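Local coordinates for putative endo-1,4-beta-xylanase (Bacteroides thetaiotaomicron VPI-5482, PDB 5MSX), which probably hydrolyses O-glycosidic bonds of plant pectin, as a calcium-binding family 43 glycoside hydrolase of the arabinofuranosidase type from a gut bacterium, at residues E41-F46 with A313-V317; F83-E89 with K132-Y136; Y251-F256 with D344-R349. One frame throughout, in Å; residues are numbered along the deposited sequence.

Contact 1: residues E41-F46 with A313-V317; sequences EINGVF and ALKKV. With EDO (1,2-ethanediol), chain G; EDO (1,2-ethanediol), chain B; EDO (1,2-ethanediol), chain V.
The Phe46 ring meets Lys315 and Leu314 obliquely, with its CE2-CZ side turned to the 313-317 loop. Lys315 CD comes to 3.6 Å from Phe46 CE2, and Leu314 CB to 3.9 Å from Phe46 CZ; the Leu314 and Phe46 side chains cross at about a right angle. Elsewhere the same ring makes an edge-to-face contact with Phe73 and touches Trp76; the ring is buried although the contact is a surface one. The second flat group, the Glu41 carboxylate, reaches Lys315 from the opposite direction. Glu41 CG lies anti to the backbone N (chi1 -179°) and the extended chain carries the acid to the Lys315 ammonium. Glu41 OE2 and Lys315 NZ form a salt bridge modelled at 2.6 Å, but OE2 also stands too close to Lys315 CE, so its exact place is doubtful. OE1 accepts from the backbone N of Glu267, which should limit the swing of the carboxylate. The aliphatic run of Lys315 passes the aromatic ring before a bend at chi4 (-62°) brings its ammonium to the acid, and Gly44 O lies 3.5 Å from Lys315 CE on the way. Ile42 to Val45 form a type I' turn, closed by bonds between Ile42 and Val45 in both directions. Gly44 suits the positive phi needed there. This makes a two-residue beta hairpin of strands 37-42 and 45-52, part of a four-stranded antiparallel sheet consistent with a blade of the family 43 beta-propeller. The long loop between strands 287-293 and 325-330 runs past that hairpin, with Leu314 backbone-bonded to Asp72; from the hairpin, Phe46 is backbone-bonded to Ser70 of strand 67-70 and Asn43 packs on Asp270 of the second subunit.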
ATOM      1  N   GLU C  41      -9.926  -2.291 -19.460  1.00 19.77           N
ATOM      2  CA  GLU C  41      -9.805  -3.723 -19.400  1.00 23.24           C
ATOM      3  C   GLU C  41      -9.141  -4.105 -18.092  1.00 24.68           C
ATOM      4  O   GLU C  41      -8.103  -3.545 -17.758  1.00 23.35           O
ATOM      5  CB  GLU C  41      -8.977  -4.241 -20.555  1.00 25.57           C
ATOM      6  CG  GLU C  41      -8.823  -5.751 -20.594  1.00 26.77           C
ATOM      7  CD  GLU C  41      -8.087  -6.242 -21.839  1.00 29.28           C
ATOM      8  OE1 GLU C  41      -7.565  -5.409 -22.607  1.00 29.74           O
ATOM      9  OE2 GLU C  41      -8.045  -7.477 -22.062  1.00 32.88           O
ATOM     10  N   ILE C  42      -9.752  -5.038 -17.356  1.00 24.20           N
ATOM     11  CA  ILE C  42      -9.193  -5.558 -16.124  1.00 24.26           C
ATOM     12  C   ILE C  42      -9.256  -7.078 -16.181  1.00 24.70           C
ATOM     13  O   ILE C  42     -10.343  -7.642 -16.265  1.00 24.77           O
ATOM     14  CB  ILE C  42      -9.971  -5.115 -14.873  1.00 24.99           C
ATOM     15  CG1 ILE C  42     -10.127  -3.600 -14.816  1.00 25.86           C
ATOM     16  CG2 ILE C  42      -9.269  -5.606 -13.590  1.00 26.54           C
ATOM     17  CD1 ILE C  42     -11.008  -3.141 -13.663  1.00 25.07           C
ATOM     18  N   ASN C  43      -8.097  -7.729 -16.143  1.00 24.67           N
ATOM     19  CA  ASN C  43      -8.007  -9.190 -16.168  1.00 25.35           C
ATOM     20  C   ASN C  43      -8.770  -9.828 -17.333  1.00 25.86           C
ATOM     21  O   ASN C  43      -9.574 -10.730 -17.147  1.00 26.46           O
ATOM     22  CB  ASN C  43      -8.509  -9.771 -14.838  1.00 24.63           C
ATOM     23  CG  ASN C  43      -7.747  -9.240 -13.645  1.00 26.22           C
ATOM     24  OD1 ASN C  43      -6.550  -8.893 -13.726  1.00 29.09           O
ATOM     25  ND2 ASN C  43      -8.413  -9.198 -12.526  1.00 27.05           N
ATOM     26  N   GLY C  44      -8.544  -9.330 -18.528  1.00 26.85           N
ATOM     27  CA  GLY C  44      -9.195  -9.862 -19.710  1.00 27.21           C
ATOM     28  C   GLY C  44     -10.676  -9.545 -19.935  1.00 27.31           C
ATOM     29  O   GLY C  44     -11.255 -10.076 -20.862  1.00 30.00           O
ATOM     30  N   VAL C  45     -11.278  -8.666 -19.140  1.00 26.97           N
ATOM     31  CA  VAL C  45     -12.694  -8.275 -19.306  1.00 24.93           C
ATOM     32  C   VAL C  45     -12.802  -6.733 -19.352  1.00 24.10           C
ATOM     33  O   VAL C  45     -12.118  -6.056 -18.596  1.00 21.10           O
ATOM     34  CB  VAL C  45     -13.523  -8.814 -18.115  1.00 25.43           C
ATOM     35  CG1 VAL C  45     -14.981  -8.416 -18.235  1.00 26.61           C
ATOM     36  CG2 VAL C  45     -13.386 -10.341 -18.005  1.00 27.26           C
ATOM     37  N   PHE C  46     -13.687  -6.180 -20.189  1.00 22.97           N
ATOM     38  CA  PHE C  46     -13.912  -4.716 -20.193  1.00 22.45           C
ATOM     39  C   PHE C  46     -14.938  -4.319 -19.151  1.00 21.80           C
ATOM     40  O   PHE C  46     -15.897  -5.036 -18.932  1.00 21.82           O
ATOM     41  CB  PHE C  46     -14.320  -4.201 -21.563  1.00 22.81           C
ATOM     42  CG  PHE C  46     -13.346  -4.579 -22.670  1.00 24.09           C
ATOM     43  CD1 PHE C  46     -12.212  -3.818 -22.906  1.00 24.00           C
ATOM     44  CD2 PHE C  46     -13.576  -5.695 -23.470  1.00 24.00           C
ATOM     45  CE1 PHE C  46     -11.307  -4.166 -23.907  1.00 25.13           C
ATOM     46  CE2 PHE C  46     -12.696  -6.042 -24.489  1.00 24.63           C
ATOM     47  CZ  PHE C  46     -11.553  -5.277 -24.719  1.00 24.63           C
ATOM     48  N   ALA C 313     -16.107  -5.472 -32.137  1.00 25.55           N
ATOM     49  CA  ALA C 313     -15.504  -6.309 -31.114  1.00 26.65           C
ATOM     50  C   ALA C 313     -14.001  -6.037 -31.000  1.00 26.78           C
ATOM     51  O   ALA C 313     -13.302  -5.983 -32.000  1.00 28.28           O
ATOM     52  CB  ALA C 313     -15.756  -7.801 -31.418  1.00 27.59           C
ATOM     53  N   LEU C 314     -13.516  -5.879 -29.770  1.00 27.73           N
ATOM     54  CA  LEU C 314     -12.107  -5.668 -29.493  1.00 28.35           C
ATOM     55  C   LEU C 314     -11.436  -6.934 -28.973  1.00 33.91           C
ATOM     56  O   LEU C 314     -10.245  -6.916 -28.674  1.00 38.88           O
ATOM     57  CB  LEU C 314     -11.938  -4.522 -28.493  1.00 27.08           C
ATOM     58  CG  LEU C 314     -12.504  -3.159 -28.944  1.00 25.83           C
ATOM     59  CD1 LEU C 314     -12.080  -2.069 -27.970  1.00 24.75           C
ATOM     60  CD2 LEU C 314     -12.046  -2.836 -30.364  1.00 25.01           C
ATOM     61  N   LYS C 315     -12.192  -8.024 -28.873  1.00 35.51           N
ATOM     62  CA  LYS C 315     -11.654  -9.338 -28.554  1.00 36.97           C
ATOM     63  C   LYS C 315     -12.500 -10.405 -29.252  1.00 36.98           C
ATOM     64  O   LYS C 315     -13.731 -10.291 -29.276  1.00 33.13           O
ATOM     65  CB  LYS C 315     -11.735  -9.591 -27.059  1.00 38.59           C
ATOM     66  CG  LYS C 315     -10.666  -8.944 -26.222  1.00 40.82           C
ATOM     67  CD  LYS C 315     -10.972  -9.225 -24.757  1.00 43.62           C
ATOM     68  CE  LYS C 315     -10.009  -8.544 -23.811  1.00 44.57           C
ATOM     69  NZ  LYS C 315      -8.628  -9.031 -24.021  1.00 44.60           N
ATOM     70  N   LYS C 316     -11.840 -11.433 -29.787  1.00 37.06           N
ATOM     71  CA  LYS C 316     -12.509 -12.602 -30.352  1.00 37.88           C
ATOM     72  C   LYS C 316     -12.937 -13.498 -29.209  1.00 41.84           C
ATOM     73  O   LYS C 316     -12.077 -14.040 -28.531  1.00 46.45           O
ATOM     74  CB  LYS C 316     -11.555 -13.370 -31.262  1.00 37.55           C
ATOM     75  N   VAL C 317     -14.245 -13.618 -28.956  1.00 43.50           N
ATOM     76  CA  VAL C 317     -14.791 -14.634 -28.026  1.00 46.56           C
ATOM     77  C   VAL C 317     -15.918 -15.411 -28.696  1.00 47.99           C
ATOM     78  O   VAL C 317     -16.539 -14.940 -29.645  1.00 48.57           O
ATOM     79  CB  VAL C 317     -15.300 -14.067 -26.673  1.00 47.85           C
ATOM     80  CG1 VAL C 317     -14.223 -13.247 -25.991  1.00 50.99           C
ATOM     81  CG2 VAL C 317     -16.575 -13.257 -26.839  1.00 48.58           C
TER
HETATM   82  C1  EDO G 504      -4.582  -5.874 -11.706  1.00 30.66           C
HETATM   83  O1  EDO G 504      -5.924  -5.750 -12.157  1.00 29.56           O
HETATM   84  C2  EDO G 504      -4.120  -7.220 -12.214  1.00 32.54           C
HETATM   85  O2  EDO G 504      -5.051  -8.243 -11.809  1.00 33.05           O
HETATM   86  C1  EDO B 513      -7.931  -5.370 -30.396  1.00 52.58           C
HETATM   87  O1  EDO B 513      -7.979  -4.931 -29.022  1.00 49.67           O
HETATM   88  C2  EDO B 513      -8.217  -4.185 -31.315  1.00 50.53           C
HETATM   89  O2  EDO B 513      -7.793  -2.962 -30.671  1.00 46.25           O
HETATM   90  C1  EDO V 504      -6.756   1.678 -19.458  1.00 33.81           C
HETATM   91  O1  EDO V 504      -6.290   1.907 -20.801  1.00 33.89           O
HETATM   92  C2  EDO V 504      -6.957   0.201 -19.191  1.00 32.98           C
HETATM   93  O2  EDO V 504      -7.528  -0.465 -20.325  1.00 31.42           O

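Contact 2: residues F83-E89 with K132-Y136; sequences FPSAAKE and KDEFY
Phe83 meets Phe135 just before a short 3-10 turn, residues 84-86, that runs into a type I turn from Ala86 to Glu89, within the catalytic module expected to be the five-bladed beta-propeller of family 43. The two side chains cross at about a right angle, Phe83 CZ lying 4.1 Å from Phe135 CZ at the edge of the Phe135 ring. Within the same segment, Ala86 CB sits over one face of the Phe83 ring, displaced toward its rim. Ser85 follows and carries the polar link: its OG donates to Asp133 OD1 over 2.8 Å, approaching from above the carboxylate plane, 47° out of it. A chi1 of 82° sets this hydroxyl between the backbone N and the carbonyl carbon, from where Ser85 OG also comes to 3.2 Å from Phe135 CE2, at the ring edge. Asp133 OD1 accepts from Leu128 N as well. A water joins the remaining carboxylate oxygen to the turn, accepting from Ser85 N at 2.9 Å and donating to Asp133 OD2 at 2.6 Å. Both carboxylate oxygens are thereby engaged, and the inverse gamma turn centred on Asp133 is fixed against the 3-10 turn. Ala86 then sets its CB 3.5 Å from Phe135 CE2, an oblique approach, while Ile110 of strand 109-110 touches both side chains. Last comes Glu89, bent at chi2, whose carboxylate is only 17° from the plane of the Phe135 ring. Its OE1 is occupied by Asn111 ND2, and Glu89 CD rests 3.9 Å from Phe135 CB.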
ATOM      1  N   PHE C  83     -21.481  -0.641  -5.142  1.00 28.99           N
ATOM      2  CA  PHE C  83     -21.195   0.291  -4.056  1.00 29.88           C
ATOM      3  C   PHE C  83     -22.448   0.420  -3.175  1.00 32.25           C
ATOM      4  O   PHE C  83     -23.128   1.457  -3.216  1.00 31.71           O
ATOM      5  CB  PHE C  83     -20.799   1.636  -4.670  1.00 27.89           C
ATOM      6  CG  PHE C  83     -19.970   2.535  -3.793  1.00 27.03           C
ATOM      7  CD1 PHE C  83     -20.061   2.536  -2.394  1.00 29.36           C
ATOM      8  CD2 PHE C  83     -19.154   3.481  -4.396  1.00 26.16           C
ATOM      9  CE1 PHE C  83     -19.305   3.427  -1.635  1.00 28.44           C
ATOM     10  CE2 PHE C  83     -18.403   4.372  -3.649  1.00 27.14           C
ATOM     11  CZ  PHE C  83     -18.485   4.352  -2.261  1.00 28.88           C
ATOM     12  N   PRO C  84     -22.733  -0.617  -2.344  1.00 33.55           N
ATOM     13  CA  PRO C  84     -23.966  -0.652  -1.530  1.00 33.93           C
ATOM     14  C   PRO C  84     -24.276   0.603  -0.735  1.00 33.82           C
ATOM     15  O   PRO C  84     -25.377   1.121  -0.848  1.00 35.20           O
ATOM     16  CB  PRO C  84     -23.745  -1.868  -0.628  1.00 34.11           C
ATOM     17  CG  PRO C  84     -22.966  -2.790  -1.503  1.00 34.22           C
ATOM     18  CD  PRO C  84     -21.963  -1.864  -2.166  1.00 34.04           C
ATOM     19  N   SER C  85     -23.315   1.148  -0.010  1.00 34.57           N
ATOM     20  CA  SER C  85     -23.601   2.343   0.775  1.00 35.65           C
ATOM     21  C   SER C  85     -24.036   3.579  -0.041  1.00 37.13           C
ATOM     22  O   SER C  85     -24.708   4.464   0.495  1.00 36.74           O
ATOM     23  CB  SER C  85     -22.436   2.692   1.709  1.00 36.49           C
ATOM     24  OG  SER C  85     -21.397   3.411   1.060  1.00 39.14           O
ATOM     25  N   ALA C  86     -23.662   3.656  -1.318  1.00 34.86           N
ATOM     26  CA  ALA C  86     -23.948   4.844  -2.115  1.00 32.66           C
ATOM     27  C   ALA C  86     -25.086   4.636  -3.091  1.00 32.20           C
ATOM     28  O   ALA C  86     -25.381   5.539  -3.869  1.00 35.65           O
ATOM     29  CB  ALA C  86     -22.694   5.277  -2.868  1.00 33.79           C
ATOM     30  N   ALA C  87     -25.736   3.478  -3.033  1.00 32.00           N
ATOM     31  CA  ALA C  87     -26.713   3.038  -4.030  1.00 34.10           C
ATOM     32  C   ALA C  87     -27.965   3.932  -4.241  1.00 34.36           C
ATOM     33  O   ALA C  87     -28.619   3.827  -5.252  1.00 34.20           O
ATOM     34  CB  ALA C  87     -27.151   1.619  -3.728  1.00 33.99           C
ATOM     35  N   LYS C  88     -28.294   4.786  -3.292  1.00 35.55           N
ATOM     36  CA  LYS C  88     -29.415   5.697  -3.430  1.00 36.94           C
ATOM     37  C   LYS C  88     -28.964   7.144  -3.339  1.00 33.99           C
ATOM     38  O   LYS C  88     -29.783   8.050  -3.233  1.00 36.74           O
ATOM     39  CB  LYS C  88     -30.452   5.360  -2.361  1.00 43.81           C
ATOM     40  CG  LYS C  88     -30.737   3.856  -2.287  1.00 45.71           C
ATOM     41  CD  LYS C  88     -32.119   3.576  -1.742  1.00 53.16           C
ATOM     42  CE  LYS C  88     -32.246   2.147  -1.234  1.00 57.11           C
ATOM     43  NZ  LYS C  88     -33.554   1.940  -0.542  1.00 58.88           N
ATOM     44  N   GLU C  89     -27.662   7.377  -3.441  1.00 28.90           N
ATOM     45  CA  GLU C  89     -27.148   8.731  -3.477  1.00 28.58           C
ATOM     46  C   GLU C  89     -27.080   9.141  -4.923  1.00 26.92           C
ATOM     47  O   GLU C  89     -27.150   8.290  -5.793  1.00 27.09           O
ATOM     48  CB  GLU C  89     -25.743   8.801  -2.847  1.00 29.62           C
ATOM     49  CG  GLU C  89     -25.642   8.114  -1.485  1.00 30.30           C
ATOM     50  CD  GLU C  89     -26.720   8.568  -0.520  1.00 31.86           C
ATOM     51  OE1 GLU C  89     -26.851   9.793  -0.325  1.00 35.33           O
ATOM     52  OE2 GLU C  89     -27.432   7.697   0.023  1.00 33.91           O
ATOM     53  N   LYS C 132     -16.618   6.281   8.502  1.00 37.19           N
ATOM     54  CA  LYS C 132     -17.715   5.311   8.470  1.00 38.44           C
ATOM     55  C   LYS C 132     -18.269   5.197   7.043  1.00 37.47           C
ATOM     56  O   LYS C 132     -18.413   6.216   6.341  1.00 38.76           O
ATOM     57  CB  LYS C 132     -18.823   5.715   9.446  1.00 38.85           C
ATOM     58  N   ASP C 133     -18.560   3.969   6.615  1.00 35.85           N
ATOM     59  CA  ASP C 133     -19.187   3.734   5.309  1.00 36.39           C
ATOM     60  C   ASP C 133     -20.666   4.220   5.191  1.00 34.72           C
ATOM     61  O   ASP C 133     -21.586   3.418   5.079  1.00 35.11           O
ATOM     62  CB  ASP C 133     -19.090   2.250   4.905  1.00 34.64           C
ATOM     63  CG  ASP C 133     -19.394   2.031   3.412  1.00 36.51           C
ATOM     64  OD1 ASP C 133     -19.159   2.957   2.596  1.00 38.11           O
ATOM     65  OD2 ASP C 133     -19.874   0.948   3.046  1.00 38.14           O
ATOM     66  N   GLU C 134     -20.881   5.532   5.178  1.00 36.76           N
ATOM     67  CA  GLU C 134     -22.237   6.088   5.072  1.00 39.33           C
ATOM     68  C   GLU C 134     -22.203   7.509   4.555  1.00 38.57           C
ATOM     69  O   GLU C 134     -21.178   8.189   4.670  1.00 43.08           O
ATOM     70  CB  GLU C 134     -22.943   6.055   6.429  1.00 41.38           C
ATOM     71  CG  GLU C 134     -22.189   6.772   7.523  1.00 46.04           C
ATOM     72  CD  GLU C 134     -22.973   6.842   8.822  1.00 52.96           C
ATOM     73  OE1 GLU C 134     -23.387   5.777   9.338  1.00 52.93           O
ATOM     74  OE2 GLU C 134     -23.162   7.970   9.333  1.00 58.25           O
ATOM     75  N   PHE C 135     -23.342   7.953   4.018  1.00 35.36           N
ATOM     76  CA  PHE C 135     -23.452   9.263   3.383  1.00 34.68           C
ATOM     77  C   PHE C 135     -24.549  10.095   3.999  1.00 34.82           C
ATOM     78  O   PHE C 135     -25.566   9.568   4.399  1.00 37.32           O
ATOM     79  CB  PHE C 135     -23.718   9.112   1.871  1.00 32.16           C
ATOM     80  CG  PHE C 135     -22.578   8.466   1.146  1.00 29.53           C
ATOM     81  CD1 PHE C 135     -21.457   9.213   0.787  1.00 29.76           C
ATOM     82  CD2 PHE C 135     -22.595   7.117   0.867  1.00 28.51           C
ATOM     83  CE1 PHE C 135     -20.389   8.617   0.128  1.00 29.02           C
ATOM     84  CE2 PHE C 135     -21.518   6.510   0.225  1.00 28.43           C
ATOM     85  CZ  PHE C 135     -20.416   7.269  -0.141  1.00 27.85           C
ATOM     86  N   TYR C 136     -24.307  11.398   4.059  1.00 35.76           N
ATOM     87  CA  TYR C 136     -25.307  12.383   4.411  1.00 36.40           C
ATOM     88  C   TYR C 136     -24.829  13.674   3.782  1.00 37.37           C
ATOM     89  O   TYR C 136     -23.651  13.795   3.469  1.00 35.94           O
ATOM     90  CB  TYR C 136     -25.430  12.519   5.938  1.00 36.50           C
ATOM     91  CG  TYR C 136     -24.149  12.849   6.691  1.00 33.93           C
ATOM     92  CD1 TYR C 136     -23.678  14.150   6.764  1.00 35.74           C
ATOM     93  CD2 TYR C 136     -23.442  11.859   7.377  1.00 36.21           C
ATOM     94  CE1 TYR C 136     -22.534  14.464   7.471  1.00 35.14           C
ATOM     95  CE2 TYR C 136     -22.289  12.162   8.095  1.00 35.13           C
ATOM     96  CZ  TYR C 136     -21.847  13.466   8.133  1.00 36.93           C
ATOM     97  OH  TYR C 136     -20.705  13.794   8.830  1.00 40.81           O
TER
HETATM   98  O   HOH W   1     -20.638   0.141   0.657  1.00 31.18           O

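Contact 3: residues Y251-F256 with D344-R349; sequences YERGIF and DPTCLR
Cys347 turns its SG anti to the backbone N (chi1 178°), which lays the sulfur over the Phe256 ring, while a similar torsion at Asp344 (chi1 -173°) sends the carboxylate toward Tyr251. Cys347 SG stands 3.6 Å from the centroid of the Phe256 ring, 9° off its normal, a sulfur-aromatic contact; Cys347 CB adds a CH-pi contact over the same ring. Asp344 OD2 lies in the plane of that ring, at its edge, and accepts from Tyr251 OH at 2.8 Å, a bond less certain because the tyrosine has a second conformer. Asp344 OD1 takes Thr346 OG1 at 2.7 Å and Thr346 N at 3.0 Å, both from one face of the carboxylate. This is an Asx turn nested in the type I turn Asp344 to Cys347. With an alanine in place of Asp344, Tyr251 OH would probably lose its acceptor here and the Thr346 hydroxyl would be freer to turn. Phe256 CD1 lies over a face of the Arg349 guanidinium, 3.7 Å from Arg349 NH1, whose charge is paired with Glu278, also the acceptor for Phe256 N. Loop 251-256 of the hydrolase module is thus joined to the F5/8 type C domain by mixed chemistry: Tyr251 OH reaches the carboxylate across the contact, both Thr346 donors hold it from its own turn, and Cys347 covers one ring face while the guanidinium stands at the ring edge.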
ATOM      1  N   TYR C 251     -21.655  18.616 -37.357  1.00 22.40           N
ATOM      2  CA  TYR C 251     -23.004  18.947 -37.810  0.50 24.53           C
ATOM      3  C   TYR C 251     -23.459  17.977 -38.902  1.00 25.61           C
ATOM      4  O   TYR C 251     -24.569  17.464 -38.860  1.00 25.89           O
ATOM      5  CB  TYR C 251     -23.058  20.403 -38.313  0.50 25.14           C
ATOM      6  CG  TYR C 251     -23.000  21.413 -37.192  0.50 25.71           C
ATOM      7  CD1 TYR C 251     -24.143  21.718 -36.461  0.50 26.99           C
ATOM      8  CD2 TYR C 251     -21.809  22.053 -36.843  0.50 26.77           C
ATOM      9  CE1 TYR C 251     -24.110  22.630 -35.420  0.50 26.14           C
ATOM     10  CE2 TYR C 251     -21.774  22.969 -35.797  0.50 26.01           C
ATOM     11  CZ  TYR C 251     -22.933  23.240 -35.100  0.50 26.11           C
ATOM     12  OH  TYR C 251     -22.950  24.128 -34.073  0.50 28.37           O
ATOM     13  N   GLU C 252     -22.571  17.735 -39.865  1.00 25.02           N
ATOM     14  CA  GLU C 252     -22.812  16.805 -40.977  1.00 27.01           C
ATOM     15  C   GLU C 252     -23.224  15.390 -40.538  1.00 29.41           C
ATOM     16  O   GLU C 252     -24.112  14.794 -41.135  1.00 31.47           O
ATOM     17  CB  GLU C 252     -21.560  16.693 -41.855  1.00 26.01           C
ATOM     18  N   ARG C 253     -22.556  14.846 -39.522  1.00 27.22           N
ATOM     19  CA  ARG C 253     -22.897  13.527 -38.981  1.00 24.99           C
ATOM     20  C   ARG C 253     -23.930  13.560 -37.876  1.00 22.11           C
ATOM     21  O   ARG C 253     -24.355  12.521 -37.412  1.00 22.29           O
ATOM     22  CB  ARG C 253     -21.644  12.788 -38.507  1.00 26.68           C
ATOM     23  CG  ARG C 253     -20.747  12.404 -39.673  1.00 29.12           C
ATOM     24  CD  ARG C 253     -19.527  11.628 -39.236  1.00 30.70           C
ATOM     25  NE  ARG C 253     -18.457  11.781 -40.220  1.00 34.29           N
ATOM     26  CZ  ARG C 253     -17.147  11.636 -39.997  1.00 36.16           C
ATOM     27  NH1 ARG C 253     -16.662  11.340 -38.793  1.00 35.15           N
ATOM     28  NH2 ARG C 253     -16.293  11.816 -41.005  1.00 37.76           N
ATOM     29  N   GLY C 254     -24.381  14.727 -37.472  1.00 20.14           N
ATOM     30  CA  GLY C 254     -25.403  14.814 -36.409  1.00 19.76           C
ATOM     31  C   GLY C 254     -24.876  14.345 -35.040  1.00 19.82           C
ATOM     32  O   GLY C 254     -25.574  13.609 -34.319  1.00 17.54           O
ATOM     33  N   ILE C 255     -23.649  14.762 -34.693  1.00 18.75           N
ATOM     34  CA  ILE C 255     -23.015  14.392 -33.410  1.00 19.30           C
ATOM     35  C   ILE C 255     -22.691  15.652 -32.627  1.00 18.87           C
ATOM     36  O   ILE C 255     -21.793  16.394 -33.002  1.00 19.46           O
ATOM     37  CB  ILE C 255     -21.768  13.510 -33.624  1.00 20.12           C
ATOM     38  CG1 ILE C 255     -22.203  12.182 -34.278  1.00 20.78           C
ATOM     39  CG2 ILE C 255     -21.033  13.236 -32.293  1.00 20.27           C
ATOM     40  CD1 ILE C 255     -21.072  11.414 -34.929  1.00 22.57           C
ATOM     41  N   PHE C 256     -23.454  15.888 -31.558  1.00 17.73           N
ATOM     42  CA  PHE C 256     -23.443  17.144 -30.816  1.00 17.54           C
ATOM     43  C   PHE C 256     -22.824  16.995 -29.419  1.00 17.18           C
ATOM     44  O   PHE C 256     -23.209  16.106 -28.649  1.00 15.34           O
ATOM     45  CB  PHE C 256     -24.882  17.661 -30.671  1.00 19.29           C
ATOM     46  CG  PHE C 256     -25.514  18.060 -31.975  1.00 20.41           C
ATOM     47  CD1 PHE C 256     -26.199  17.128 -32.747  1.00 20.80           C
ATOM     48  CD2 PHE C 256     -25.410  19.366 -32.440  1.00 21.26           C
ATOM     49  CE1 PHE C 256     -26.781  17.495 -33.961  1.00 21.76           C
ATOM     50  CE2 PHE C 256     -25.980  19.738 -33.657  1.00 22.39           C
ATOM     51  CZ  PHE C 256     -26.680  18.807 -34.408  1.00 22.30           C
ATOM     52  N   ASP C 344     -27.419  25.213 -28.791  1.00 27.16           N
ATOM     53  CA  ASP C 344     -27.199  25.217 -30.246  1.00 26.25           C
ATOM     54  C   ASP C 344     -28.570  25.186 -30.908  1.00 25.17           C
ATOM     55  O   ASP C 344     -29.169  24.105 -31.033  1.00 25.04           O
ATOM     56  CB  ASP C 344     -26.394  23.995 -30.677  1.00 26.26           C
ATOM     57  CG  ASP C 344     -25.995  24.028 -32.138  1.00 27.97           C
ATOM     58  OD1 ASP C 344     -26.593  24.793 -32.975  1.00 25.34           O
ATOM     59  OD2 ASP C 344     -25.044  23.265 -32.434  1.00 28.28           O
ATOM     60  N   PRO C 345     -29.060  26.354 -31.364  1.00 24.69           N
ATOM     61  CA  PRO C 345     -30.407  26.336 -31.953  1.00 24.57           C
ATOM     62  C   PRO C 345     -30.560  25.475 -33.217  1.00 23.19           C
ATOM     63  O   PRO C 345     -31.697  25.218 -33.619  1.00 23.00           O
ATOM     64  CB  PRO C 345     -30.729  27.829 -32.210  1.00 24.73           C
ATOM     65  CG  PRO C 345     -29.547  28.620 -31.751  1.00 25.56           C
ATOM     66  CD  PRO C 345     -28.411  27.682 -31.472  1.00 25.24           C
ATOM     67  N   THR C 346     -29.451  25.041 -33.830  1.00 23.50           N
ATOM     68  CA  THR C 346     -29.494  24.119 -34.973  1.00 23.97           C
ATOM     69  C   THR C 346     -29.594  22.631 -34.611  1.00 23.50           C
ATOM     70  O   THR C 346     -29.716  21.805 -35.508  1.00 21.69           O
ATOM     71  CB  THR C 346     -28.281  24.293 -35.935  1.00 25.65           C
ATOM     72  OG1 THR C 346     -27.089  23.733 -35.358  1.00 26.15           O
ATOM     73  CG2 THR C 346     -28.057  25.756 -36.260  1.00 25.68           C
ATOM     74  N   CYS C 347     -29.498  22.281 -33.326  1.00 23.85           N
ATOM     75  CA  CYS C 347     -29.594  20.884 -32.908  1.00 23.22           C
ATOM     76  C   CYS C 347     -31.056  20.464 -32.722  1.00 22.85           C
ATOM     77  O   CYS C 347     -31.600  20.534 -31.620  1.00 22.15           O
ATOM     78  CB  CYS C 347     -28.792  20.607 -31.634  1.00 24.12           C
ATOM     79  SG  CYS C 347     -28.965  18.883 -31.096  1.00 25.88           S
ATOM     80  N   LEU C 348     -31.656  19.974 -33.806  1.00 21.21           N
ATOM     81  CA  LEU C 348     -33.095  19.834 -33.905  1.00 20.61           C
ATOM     82  C   LEU C 348     -33.412  18.411 -34.364  1.00 21.56           C
ATOM     83  O   LEU C 348     -33.400  18.085 -35.570  1.00 22.13           O
ATOM     84  CB  LEU C 348     -33.620  20.871 -34.881  1.00 20.37           C
ATOM     85  CG  LEU C 348     -33.419  22.355 -34.512  1.00 21.02           C
ATOM     86  CD1 LEU C 348     -33.642  23.297 -35.707  1.00 20.55           C
ATOM     87  CD2 LEU C 348     -34.328  22.765 -33.360  1.00 20.57           C
ATOM     88  N   ARG C 349     -33.670  17.550 -33.389  1.00 20.45           N
ATOM     89  CA  ARG C 349     -33.833  16.143 -33.643  1.00 20.39           C
ATOM     90  C   ARG C 349     -35.147  15.636 -33.120  1.00 18.83           C
ATOM     91  O   ARG C 349     -35.742  16.207 -32.219  1.00 19.20           O
ATOM     92  CB  ARG C 349     -32.673  15.360 -32.991  1.00 20.91           C
ATOM     93  CG  ARG C 349     -31.329  15.794 -33.550  1.00 22.33           C
ATOM     94  CD  ARG C 349     -30.217  14.812 -33.236  1.00 22.72           C
ATOM     95  NE  ARG C 349     -29.802  14.855 -31.846  1.00 21.91           N
ATOM     96  CZ  ARG C 349     -28.643  14.363 -31.397  1.00 22.80           C
ATOM     97  NH1 ARG C 349     -27.767  13.773 -32.237  1.00 21.93           N
ATOM     98  NH2 ARG C 349     -28.351  14.462 -30.097  1.00 21.94           N
TER

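None of the three contacts is deep core: contact 1 is a surface contact, while contacts 2 and 3 are partly buried. Contact 2 stays within the hydrolase module and is nested, along the chain, inside the loop closed by contact 1; contact 3 crosses contact 1 in sequence and joins the hydrolase module to the F5/8 type C domain. They do not touch one another, and the centres of contacts 2 and 3 are about 38 Å apart, on opposite sides of the chain's centre. Each contains an aromatic ring and a carboxylate, but the acid meets a lysine in contact 1, a serine and a water in contact 2, and tyrosine and threonine in contact 3.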